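Local coordinates for protein B-agarase (Saccharophagus degradans, PDB 4BQ2) that hydrolyses agarose as a family 50 exo-beta-agarase, probably releasing small sugars by cleaving beta-1,4 linkages from a chain end, at residues 122-127 against 158-163; 431-436 against 471-476. All coordinates share one frame; numbering follows the deposited sequence. Where two conformers were deposited one is given.

Contact 1. Residues 122-127 against 158-163; sequences EVPDSG and VKNLDL
The backbones of two irregular loops come nearest at Pro-124 and Lys-159, whose CA atoms lie 6.0 Å apart. Segment 122-127 belongs to the connection between strands 110-115 and 150-155, and segment 158-163 follows the second of these strands on the way to strand 166-174. Neither has regular structure and no backbone hydrogen bond crosses between them, so the join is made mainly by side chains. The CB corner of the proline ring meets CB and CG of Lys-159, with CB of Pro-124 only 3.3 Å from CB of Lys-159, tighter than ordinary van der Waals contact. Rigid and compact, proline suits such a close fit. Asn-160 approaches the same ring at about a right angle, its ND2 resting 3.8 Å from CG of Pro-124, but the amide's stronger partner is the carbonyl oxygen of Leu-121, just before the segment.

A bend in the lysine chain (chi2 93°) turns its outer part past the proline toward Asp-125, after which it runs extended. NZ of Lys-159 then forms a salt bridge with OD2 of Asp-125 at 2.6 Å, using the anti lone pair of that oxygen, while the lysine CD passes 3.3 Å from the same OD2. OD1 of Asp-125 serves its own loop: it accepts from N of Gly-127 at 2.8 Å, closing an Asx turn, with the donor on the anti side and 35° out of the carboxylate plane. Gly-127 fits because at its positive phi a side chain would press against the preceding carbonyl.

Both oxygens of Asp-125 are therefore engaged, one shaping its own loop and the other pairing with the opposite one. The ammonium group of Lys-159, a buried residue, also bonds to the carbonyl oxygen of Asn-133; two acceptors, one of them charged, probably offset its desolvation and favour its protonated form.

Contact 2. Residues 431-436 against 471-476; sequences FFANGW and RVVSEE
Val-473 points its branched end from helix 460-477 at strand 431-435 and spreads its two methyls along it. CG1, anti to the backbone N (chi1 179°), reaches CB of Ala-433 at 4.0 Å; CG2 turns to the next part of the strand, lying 3.4 Å from the carbonyl O of Asn-434 and 3.9 Å from CA of Gly-435. Ala-433 and Gly-435 are two residues apart and present the same face of the strand. The small methyl of Ala-433 suits contact with CG1, whereas at Gly-435 the reason is steric: a CB there would collide with CG2 of Val-473. The short axes approach to 8.3 Å and run nearly antiparallel, at 150°.

The side chain of Asn-434 leaves the strand pointing away from the helix segment, and the residue takes part through its carbonyl. Three residues beyond Val-473, Glu-476 extends its chain toward that oxygen without bonding to it directly. A water bridges the two, donating to O of Asn-434 at 2.8 Å and, in a short bond, to OE1 of Glu-476 at 2.5 Å. Pro-421 packs against the glutamate side chain, and Ile-477 carries the apolar patch onward to Ala-433 and Phe-431.

Since strand 431-435 pairs in parallel with strand 483-488, the intervening helix makes a beta-alpha-beta crossover, the repeating element of the (beta/alpha)8 barrel of this hydrolase family. Its chemistry is mixed: methyl packing probably contributes to the close spacing at the glycine, while one water with both hydrogens committed joins a backbone acceptor to a carboxylate, neither of which could donate to the other if the glutamate is ionised.

The two contacts are separate and follow one another along the chain: contact 1 closes before contact 2 opens. Their centres are 41 Å apart, on opposite sides of the chain's centre, and their nearest atoms remain about 20 Å from each other. Contact 1 ties surface loops in the CBM-like domain, which also holds the calcium ion bound by Asp-7, Glu-9, Ser-37, Lys-38 and Asp-185; none of these belongs to its segments. Contact 2 lies in the catalytic barrel, in an interface of methyls and strand backbone. Each contact thus joins parts of one domain, and neither touches the other.

Contact 1. Residues 122-127 against 158-163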
# COMPACT_ATOMS: atom_id res chain seq x y z
N GLU A 122 -11.52 -19.23 12.06
CA GLU A 122 -11.96 -19.54 13.43
C GLU A 122 -11.26 -18.73 14.52
O GLU A 122 -11.92 -18.07 15.33
CB GLU A 122 -11.84 -21.03 13.72
CG GLU A 122 -12.77 -21.87 12.87
CD GLU A 122 -13.47 -22.94 13.67
OE1 GLU A 122 -12.77 -23.84 14.18
OE2 GLU A 122 -14.71 -22.88 13.80
N VAL A 123 -9.94 -18.80 14.58
CA VAL A 123 -9.19 -17.80 15.33
C VAL A 123 -8.67 -16.88 14.21
O VAL A 123 -7.67 -17.20 13.58
CB VAL A 123 -8.08 -18.41 16.23
CG1 VAL A 123 -7.21 -17.33 16.87
CG2 VAL A 123 -8.69 -19.32 17.30
N PRO A 124 -9.38 -15.77 13.93
CA PRO A 124 -9.24 -15.05 12.66
C PRO A 124 -7.96 -14.23 12.52
O PRO A 124 -7.43 -14.09 11.42
CB PRO A 124 -10.46 -14.12 12.65
CG PRO A 124 -10.76 -13.86 14.09
CD PRO A 124 -10.30 -15.08 14.86
N ASP A 125 -7.50 -13.66 13.63
CA ASP A 125 -6.33 -12.79 13.68
C ASP A 125 -5.90 -12.67 15.14
O ASP A 125 -6.25 -13.53 15.97
CB ASP A 125 -6.64 -11.40 13.07
CG ASP A 125 -7.98 -10.82 13.57
OD1 ASP A 125 -8.25 -10.87 14.79
OD2 ASP A 125 -8.76 -10.32 12.74
N SER A 126 -5.17 -11.59 15.44
CA SER A 126 -4.70 -11.32 16.79
C SER A 126 -5.78 -10.66 17.67
O SER A 126 -5.65 -10.66 18.90
CB SER A 126 -3.44 -10.44 16.75
OG SER A 126 -3.73 -9.13 16.28
N GLY A 127 -6.82 -10.12 17.05
CA GLY A 127 -7.83 -9.35 17.78
C GLY A 127 -7.83 -7.87 17.43
O GLY A 127 -8.89 -7.30 17.13
N VAL A 158 -14.26 -7.73 8.37
CA VAL A 158 -14.65 -8.60 9.48
C VAL A 158 -14.52 -10.08 9.08
O VAL A 158 -15.14 -10.50 8.09
CB VAL A 158 -16.09 -8.29 9.99
CG1 VAL A 158 -16.49 -9.29 11.06
CG2 VAL A 158 -16.15 -6.87 10.56
N LYS A 159 -13.72 -10.84 9.82
CA LYS A 159 -13.50 -12.26 9.50
C LYS A 159 -14.71 -13.17 9.78
O LYS A 159 -14.93 -14.17 9.07
CB LYS A 159 -12.28 -12.80 10.24
CG LYS A 159 -10.95 -12.53 9.51
CD LYS A 159 -10.28 -11.24 9.99
CE LYS A 159 -8.81 -11.18 9.52
NZ LYS A 159 -8.07 -10.07 10.23
N ASN A 160 -15.46 -12.85 10.82
CA ASN A 160 -16.65 -13.64 11.15
C ASN A 160 -17.92 -12.80 11.16
O ASN A 160 -18.22 -12.12 12.16
CB ASN A 160 -16.43 -14.38 12.45
CG ASN A 160 -15.31 -15.38 12.33
OD1 ASN A 160 -15.45 -16.40 11.64
ND2 ASN A 160 -14.16 -15.07 12.92
N LEU A 161 -18.62 -12.86 10.04
CA LEU A 161 -19.89 -12.18 9.84
C LEU A 161 -21.00 -12.90 10.61
O LEU A 161 -20.82 -14.05 11.01
CB LEU A 161 -20.24 -12.12 8.35
CG LEU A 161 -19.35 -11.27 7.42
CD1 LEU A 161 -19.95 -11.23 6.02
CD2 LEU A 161 -19.15 -9.85 7.97
N ASP A 162 -22.14 -12.22 10.78
CA ASP A 162 -23.36 -12.84 11.35
C ASP A 162 -24.06 -13.62 10.24
O ASP A 162 -24.87 -13.08 9.50
CB ASP A 162 -24.29 -11.76 11.94
CG ASP A 162 -25.57 -12.32 12.56
OD1 ASP A 162 -25.77 -13.56 12.62
OD2 ASP A 162 -26.39 -11.49 12.98
N LEU A 163 -23.73 -14.91 10.16
CA LEU A 163 -24.26 -15.81 9.13
C LEU A 163 -25.78 -15.98 9.21
O LEU A 163 -26.44 -16.36 8.22
CB LEU A 163 -23.52 -17.15 9.18
CG LEU A 163 -22.02 -17.04 8.82
CD1 LEU A 163 -21.41 -18.42 8.56
CD2 LEU A 163 -21.80 -16.16 7.60

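Contact 2. Residues 431-436 against 471-476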
# COMPACT_ATOMS: atom_id res chain seq x y z
N PHE A 431 17.68 10.82 -6.75
CA PHE A 431 16.94 10.05 -5.73
C PHE A 431 15.98 10.96 -4.97
O PHE A 431 16.15 12.18 -4.96
CB PHE A 431 17.91 9.42 -4.71
CG PHE A 431 18.72 10.44 -3.94
CD1 PHE A 431 19.88 11.00 -4.51
CD2 PHE A 431 18.32 10.83 -2.66
CE1 PHE A 431 20.63 11.95 -3.79
CE2 PHE A 431 19.05 11.76 -1.95
CZ PHE A 431 20.22 12.31 -2.50
N PHE A 432 15.00 10.35 -4.32
CA PHE A 432 14.07 11.07 -3.44
C PHE A 432 14.47 10.75 -2.03
O PHE A 432 14.79 9.60 -1.73
CB PHE A 432 12.63 10.64 -3.70
CG PHE A 432 12.09 11.18 -4.99
CD1 PHE A 432 12.59 10.73 -6.21
CD2 PHE A 432 11.13 12.19 -4.98
CE1 PHE A 432 12.13 11.25 -7.43
CE2 PHE A 432 10.65 12.71 -6.19
CZ PHE A 432 11.14 12.23 -7.41
N ALA A 433 14.47 11.77 -1.17
CA ALA A 433 14.85 11.60 0.23
C ALA A 433 13.59 11.52 1.07
O ALA A 433 12.54 11.88 0.59
CB ALA A 433 15.69 12.77 0.71
N ASN A 434 13.72 11.11 2.33
CA ASN A 434 12.58 11.06 3.24
C ASN A 434 12.98 11.16 4.69
O ASN A 434 14.12 10.83 5.08
CB ASN A 434 11.83 9.73 3.09
CG ASN A 434 12.59 8.54 3.68
OD1 ASN A 434 13.49 7.91 3.03
ND2 ASN A 434 12.26 8.21 4.90
N GLY A 435 12.01 11.56 5.50
CA GLY A 435 12.13 11.48 6.94
C GLY A 435 10.76 11.25 7.52
O GLY A 435 9.73 11.40 6.82
N TRP A 436 10.76 10.87 8.79
CA TRP A 436 9.53 10.67 9.55
C TRP A 436 9.61 11.53 10.79
O TRP A 436 10.63 11.51 11.48
CB TRP A 436 9.43 9.23 10.07
CG TRP A 436 9.48 8.09 9.12
CD1 TRP A 436 10.60 7.39 8.75
CD2 TRP A 436 8.36 7.43 8.50
NE1 TRP A 436 10.24 6.35 7.93
CE2 TRP A 436 8.87 6.33 7.78
CE3 TRP A 436 6.98 7.65 8.52
CZ2 TRP A 436 8.05 5.47 7.02
CZ3 TRP A 436 6.13 6.78 7.79
CH2 TRP A 436 6.67 5.72 7.02
N ARG A 471 16.77 18.15 10.05
CA ARG A 471 18.21 18.20 10.29
C ARG A 471 18.91 16.94 9.85
O ARG A 471 19.92 17.00 9.14
CB ARG A 471 18.53 18.53 11.75
CG ARG A 471 20.02 18.76 11.99
CD ARG A 471 20.36 18.85 13.49
NE ARG A 471 20.30 17.53 14.07
CZ ARG A 471 21.25 16.61 13.91
NH1 ARG A 471 22.36 16.88 13.23
NH2 ARG A 471 21.10 15.42 14.44
N VAL A 472 18.36 15.78 10.25
CA VAL A 472 18.99 14.50 9.92
C VAL A 472 18.97 14.25 8.39
O VAL A 472 20.00 13.92 7.78
CB VAL A 472 18.32 13.32 10.66
CG1 VAL A 472 18.86 11.97 10.15
CG2 VAL A 472 18.67 13.39 12.15
N VAL A 473 17.81 14.43 7.76
CA VAL A 473 17.73 14.33 6.29
C VAL A 473 18.77 15.25 5.59
O VAL A 473 19.40 14.84 4.63
CB VAL A 473 16.33 14.69 5.75
CG1 VAL A 473 16.33 14.59 4.22
CG2 VAL A 473 15.23 13.80 6.37
N SER A 474 18.91 16.49 6.06
CA SER A 474 19.85 17.43 5.44
C SER A 474 21.30 16.93 5.56
O SER A 474 22.10 17.03 4.61
CB SER A 474 19.74 18.84 6.02
OG SER A 474 20.72 19.68 5.42
N GLU A 475 21.62 16.37 6.72
CA GLU A 475 22.93 15.75 6.94
C GLU A 475 23.20 14.58 5.95
O GLU A 475 24.34 14.41 5.46
CB GLU A 475 23.00 15.27 8.38
CG GLU A 475 24.33 14.71 8.81
CD GLU A 475 24.28 14.42 10.29
OE1 GLU A 475 23.41 13.65 10.71
OE2 GLU A 475 25.08 15.03 11.02
N GLU A 476 22.14 13.81 5.66
CA GLU A 476 22.21 12.74 4.69
C GLU A 476 22.39 13.16 3.23
O GLU A 476 23.15 12.51 2.51
CB GLU A 476 20.94 11.86 4.74
CG GLU A 476 20.72 11.19 6.07
CD GLU A 476 19.51 10.29 6.10
OE1 GLU A 476 18.42 10.69 5.68
OE2 GLU A 476 19.65 9.16 6.60
O HOH W 1 16.63 10.49 3.90